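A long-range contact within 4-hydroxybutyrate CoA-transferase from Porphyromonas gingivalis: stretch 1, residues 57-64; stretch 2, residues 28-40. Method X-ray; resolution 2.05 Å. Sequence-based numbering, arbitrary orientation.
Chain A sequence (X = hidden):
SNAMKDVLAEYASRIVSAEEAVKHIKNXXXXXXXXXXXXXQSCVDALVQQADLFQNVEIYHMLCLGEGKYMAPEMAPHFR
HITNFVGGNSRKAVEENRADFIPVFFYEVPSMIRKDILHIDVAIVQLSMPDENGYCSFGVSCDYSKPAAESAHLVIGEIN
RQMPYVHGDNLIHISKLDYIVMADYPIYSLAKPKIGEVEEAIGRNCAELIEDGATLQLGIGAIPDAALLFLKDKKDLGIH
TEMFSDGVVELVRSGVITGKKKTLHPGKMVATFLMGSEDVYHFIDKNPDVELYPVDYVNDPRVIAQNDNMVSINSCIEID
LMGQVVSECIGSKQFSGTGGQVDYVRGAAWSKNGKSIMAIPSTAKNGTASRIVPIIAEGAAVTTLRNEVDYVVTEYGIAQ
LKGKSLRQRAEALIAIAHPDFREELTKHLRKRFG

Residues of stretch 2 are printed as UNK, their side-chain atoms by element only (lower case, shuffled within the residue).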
# COMPACT_ATOMS: atom_id res chain seq x y z
N VAL A 57 -11.93 0.25 31.21
CA VAL A 57 -10.63 0.77 30.73
C VAL A 57 -10.02 -0.07 29.60
O VAL A 57 -9.89 -1.28 29.70
CB VAL A 57 -9.59 0.88 31.86
CG1 VAL A 57 -8.33 1.52 31.34
CG2 VAL A 57 -10.15 1.68 33.00
N GLU A 58 -9.60 0.61 28.53
CA GLU A 58 -9.07 -0.03 27.34
C GLU A 58 -7.58 0.25 27.23
O GLU A 58 -7.18 1.41 27.18
CB GLU A 58 -9.79 0.57 26.15
CG GLU A 58 -9.46 -0.06 24.82
CD GLU A 58 -10.47 0.31 23.74
OE1 GLU A 58 -11.69 0.41 24.04
OE2 GLU A 58 -10.05 0.49 22.58
N ILE A 59 -6.75 -0.79 27.21
CA ILE A 59 -5.31 -0.58 27.08
C ILE A 59 -4.99 -0.60 25.61
O ILE A 59 -5.30 -1.58 24.94
CB ILE A 59 -4.47 -1.63 27.80
CG1 ILE A 59 -4.73 -1.62 29.32
CG2 ILE A 59 -3.01 -1.38 27.56
CD1 ILE A 59 -4.40 -0.34 30.01
N TYR A 60 -4.40 0.47 25.10
CA TYR A 60 -3.95 0.47 23.71
C TYR A 60 -2.50 0.06 23.69
O TYR A 60 -1.68 0.71 24.32
CB TYR A 60 -4.14 1.84 23.04
CG TYR A 60 -3.69 1.83 21.60
CD1 TYR A 60 -4.50 1.32 20.61
CD2 TYR A 60 -2.44 2.27 21.24
CE1 TYR A 60 -4.08 1.27 19.29
CE2 TYR A 60 -2.00 2.22 19.95
CZ TYR A 60 -2.83 1.73 18.98
OH TYR A 60 -2.39 1.69 17.68
N HIS A 61 -2.20 -1.02 22.97
CA HIS A 61 -0.84 -1.56 22.87
C HIS A 61 -0.68 -2.23 21.50
O HIS A 61 -1.64 -2.40 20.76
CB HIS A 61 -0.59 -2.58 23.97
CG HIS A 61 -1.43 -3.81 23.84
ND1 HIS A 61 -1.17 -4.79 22.91
CD2 HIS A 61 -2.57 -4.19 24.47
CE1 HIS A 61 -2.09 -5.73 22.98
NE2 HIS A 61 -2.96 -5.39 23.92
N MSE A 62 0.55 -2.60 21.15
CA MSE A 62 0.80 -3.29 19.90
C MSE A 62 1.60 -4.54 20.13
O MSE A 62 2.50 -4.85 19.37
CB MSE A 62 1.53 -2.39 18.94
CG MSE A 62 0.73 -1.20 18.59
SE MSE A 62 1.66 -0.14 17.26
CE MSE A 62 0.48 1.30 17.37
N LEU A 63 1.28 -5.25 21.20
CA LEU A 63 1.98 -6.47 21.57
C LEU A 63 1.16 -7.68 21.17
O LEU A 63 -0.07 -7.60 21.08
CB LEU A 63 2.22 -6.52 23.07
CG LEU A 63 2.92 -5.29 23.63
CD1 LEU A 63 2.76 -5.21 25.13
CD2 LEU A 63 4.42 -5.30 23.20
N CYS A 64 1.86 -8.78 20.93
CA CYS A 64 1.24 -10.09 20.81
C CYS A 64 1.26 -10.77 22.15
O CYS A 64 2.24 -11.42 22.51
CB CYS A 64 1.99 -10.94 19.81
SG CYS A 64 2.13 -10.16 18.23
N UNK A 28 -13.74 3.53 31.43
CA UNK A 28 -14.06 3.82 30.04
C UNK A 28 -12.98 4.57 29.26
O UNK A 28 -13.20 4.87 28.10
N UNK A 29 -11.84 4.89 29.89
CA UNK A 29 -10.77 5.64 29.22
C UNK A 29 -9.86 4.70 28.44
O UNK A 29 -9.82 3.49 28.71
c UNK A 29 -10.72 7.79 30.66
o UNK A 29 -10.25 9.85 31.75
c UNK A 29 -9.91 8.65 31.59
o UNK A 29 -8.92 8.14 32.18
c UNK A 29 -9.98 6.49 30.23
N UNK A 30 -9.20 5.22 27.42
CA UNK A 30 -8.17 4.45 26.72
C UNK A 30 -6.80 4.89 27.21
O UNK A 30 -6.48 6.08 27.24
n UNK A 30 -8.30 3.21 22.22
c UNK A 30 -7.27 3.90 23.00
n UNK A 30 -9.78 4.98 22.26
c UNK A 30 -8.27 4.63 25.21
n UNK A 30 -10.32 3.03 21.17
c UNK A 30 -9.46 3.74 21.87
c UNK A 30 -7.38 3.65 24.48
N UNK A 31 -5.99 3.91 27.61
CA UNK A 31 -4.68 4.16 28.20
C UNK A 31 -3.65 3.58 27.27
O UNK A 31 -3.74 2.41 26.94
c UNK A 31 -4.56 3.45 29.56
c UNK A 31 -5.70 3.83 30.47
c UNK A 31 -3.22 3.75 30.21
N UNK A 32 -2.71 4.41 26.81
CA UNK A 32 -1.61 3.96 25.97
C UNK A 32 -0.38 3.76 26.86
O UNK A 32 -0.17 4.52 27.80
c UNK A 32 -1.31 4.98 24.90
N UNK A 33 0.39 2.71 26.59
CA UNK A 33 1.59 2.39 27.37
C UNK A 33 2.75 2.44 26.46
O UNK A 33 2.60 2.11 25.30
c UNK A 33 0.57 -0.82 29.34
c UNK A 33 1.52 0.98 27.94
c UNK A 33 0.39 1.53 30.10
c UNK A 33 0.39 0.61 28.91
N UNK A 34 3.92 2.81 26.98
CA UNK A 34 5.15 2.64 26.21
C UNK A 34 5.24 1.24 25.63
O UNK A 34 4.92 0.25 26.29
o UNK A 34 6.59 4.25 27.39
c UNK A 34 6.41 2.90 27.06
N UNK A 35 5.70 1.18 24.38
CA UNK A 35 5.74 -0.05 23.60
C UNK A 35 6.83 -1.02 24.05
O UNK A 35 7.90 -0.61 24.48
c UNK A 35 5.11 -2.73 20.32
n UNK A 35 6.19 -2.40 19.64
c UNK A 35 6.69 -1.22 20.15
n UNK A 35 4.91 -1.82 21.27
c UNK A 35 5.90 -0.87 21.20
c UNK A 35 5.95 0.30 22.12
N UNK A 36 6.53 -2.31 23.91
CA UNK A 36 7.52 -3.40 23.98
C UNK A 36 8.40 -3.35 25.23
O UNK A 36 7.89 -3.50 26.35
c UNK A 36 8.36 -3.48 22.65
N UNK A 37 9.71 -3.19 25.06
CA UNK A 37 10.65 -3.36 26.18
C UNK A 37 10.54 -2.23 27.20
O UNK A 37 10.97 -2.39 28.35
c UNK A 37 12.11 -3.47 25.69
N UNK A 38 9.93 -1.12 26.79
CA UNK A 38 9.79 0.03 27.65
C UNK A 38 8.47 0.11 28.35
O UNK A 38 8.08 1.14 28.82
N UNK A 39 7.74 -1.00 28.40
CA UNK A 39 6.47 -1.02 29.11
C UNK A 39 6.74 -0.56 30.55
O UNK A 39 7.69 -1.01 31.17
c UNK A 39 5.09 -2.73 30.37
c UNK A 39 5.83 -2.45 29.08
c UNK A 39 4.89 -2.61 27.88
N UNK A 40 5.94 0.38 31.05
CA UNK A 40 6.19 0.91 32.39
C UNK A 40 5.78 -0.08 33.50
O UNK A 40 4.64 -0.07 33.95
c UNK A 40 5.31 2.17 32.42
c UNK A 40 4.19 1.83 31.51
c UNK A 40 4.81 1.06 30.40
O HOH W 1 -7.57 0.29 22.39
O HOH W 2 2.66 -1.53 22.56

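Position 28 has no side-chain atoms, and its phi of 81° by itself favours glycine; its N lies 3.8 Å from Val57 N. It is Gly28. Position 29 carries three carbons, the third bearing two oxygens, a carboxylate whose end leads away from stretch 1. This is Glu29, and its backbone does the work: Glu58 N donates to Glu29 O at 2.9 Å, with an angle of 176° at the hydrogen.

Position 30 has three carbons, a nitrogen, then a carbon with two more nitrogens, a guanidinium: Arg30. Its NH2 forms a salt bridge with Glu58 OE2 at 2.9 Å, and water 1 joins the same two side chains, donating to Glu58 OE2 (2.5 Å) and accepting from Arg30 NE (3.0 Å). Tyr60 CB packs 3.7 Å from Arg30 CD.

At position 31 one carbon carries two others, the beta-branched pattern of valine. Val31 CG2 meets Val57 CG1 at 3.6 Å, and Val31 CB meets Ile59 CD1 at 3.8 Å. Position 32 has a single carbon, hence Ala32, paired with Tyr60 at a CA-CA distance of 4.8 Å. Position 33 has four carbons forked at the second, which separates leucine from isoleucine; Leu33 CD1 lies 4.0 Å from Ile59 CG2.

Position 34 has one carbon and one oxygen and touches nothing on stretch 1: Ser34. Position 35 has a carbon leading to a five-membered ring of three carbons and two nitrogens, so it is His35. Its CE1 approaches Met62 O to 3.5 Å near the ring plane, while water 2 links His35 ND1 (2.6 Å) to Met62 N (2.8 Å).

Positions 36 and 37 each have one carbon. Ala36 CA lies 3.7 Å from Leu63 CD2; Ala37 points away. Position 38, without side-chain atoms, is Gly38, whose N donates to His35 O at 3.1 Å. Position 39 again has one carbon carrying two: Val39, with CG2 4.3 Å from Leu63 CD1. At position 40 three carbons close a ring onto the backbone N, identifying Pro40, the N-cap residue before a helix.

The contact works first as a parallel strand pairing. Val31 bonds through both backbone polar atoms, its N donating to Glu58 O and its O accepting from Tyr60 N, each at 2.8 Å. Side chains alternate: Glu58, Arg30, Tyr60 and Ala32 share one face, Ile59 and Val31 the other. Beyond the strands, His35 and Leu63 continue the contact through water and apolar packing, bringing the buried surface to 682 Å².

Stretch 2 (28-40) GERVALSHAAGVP
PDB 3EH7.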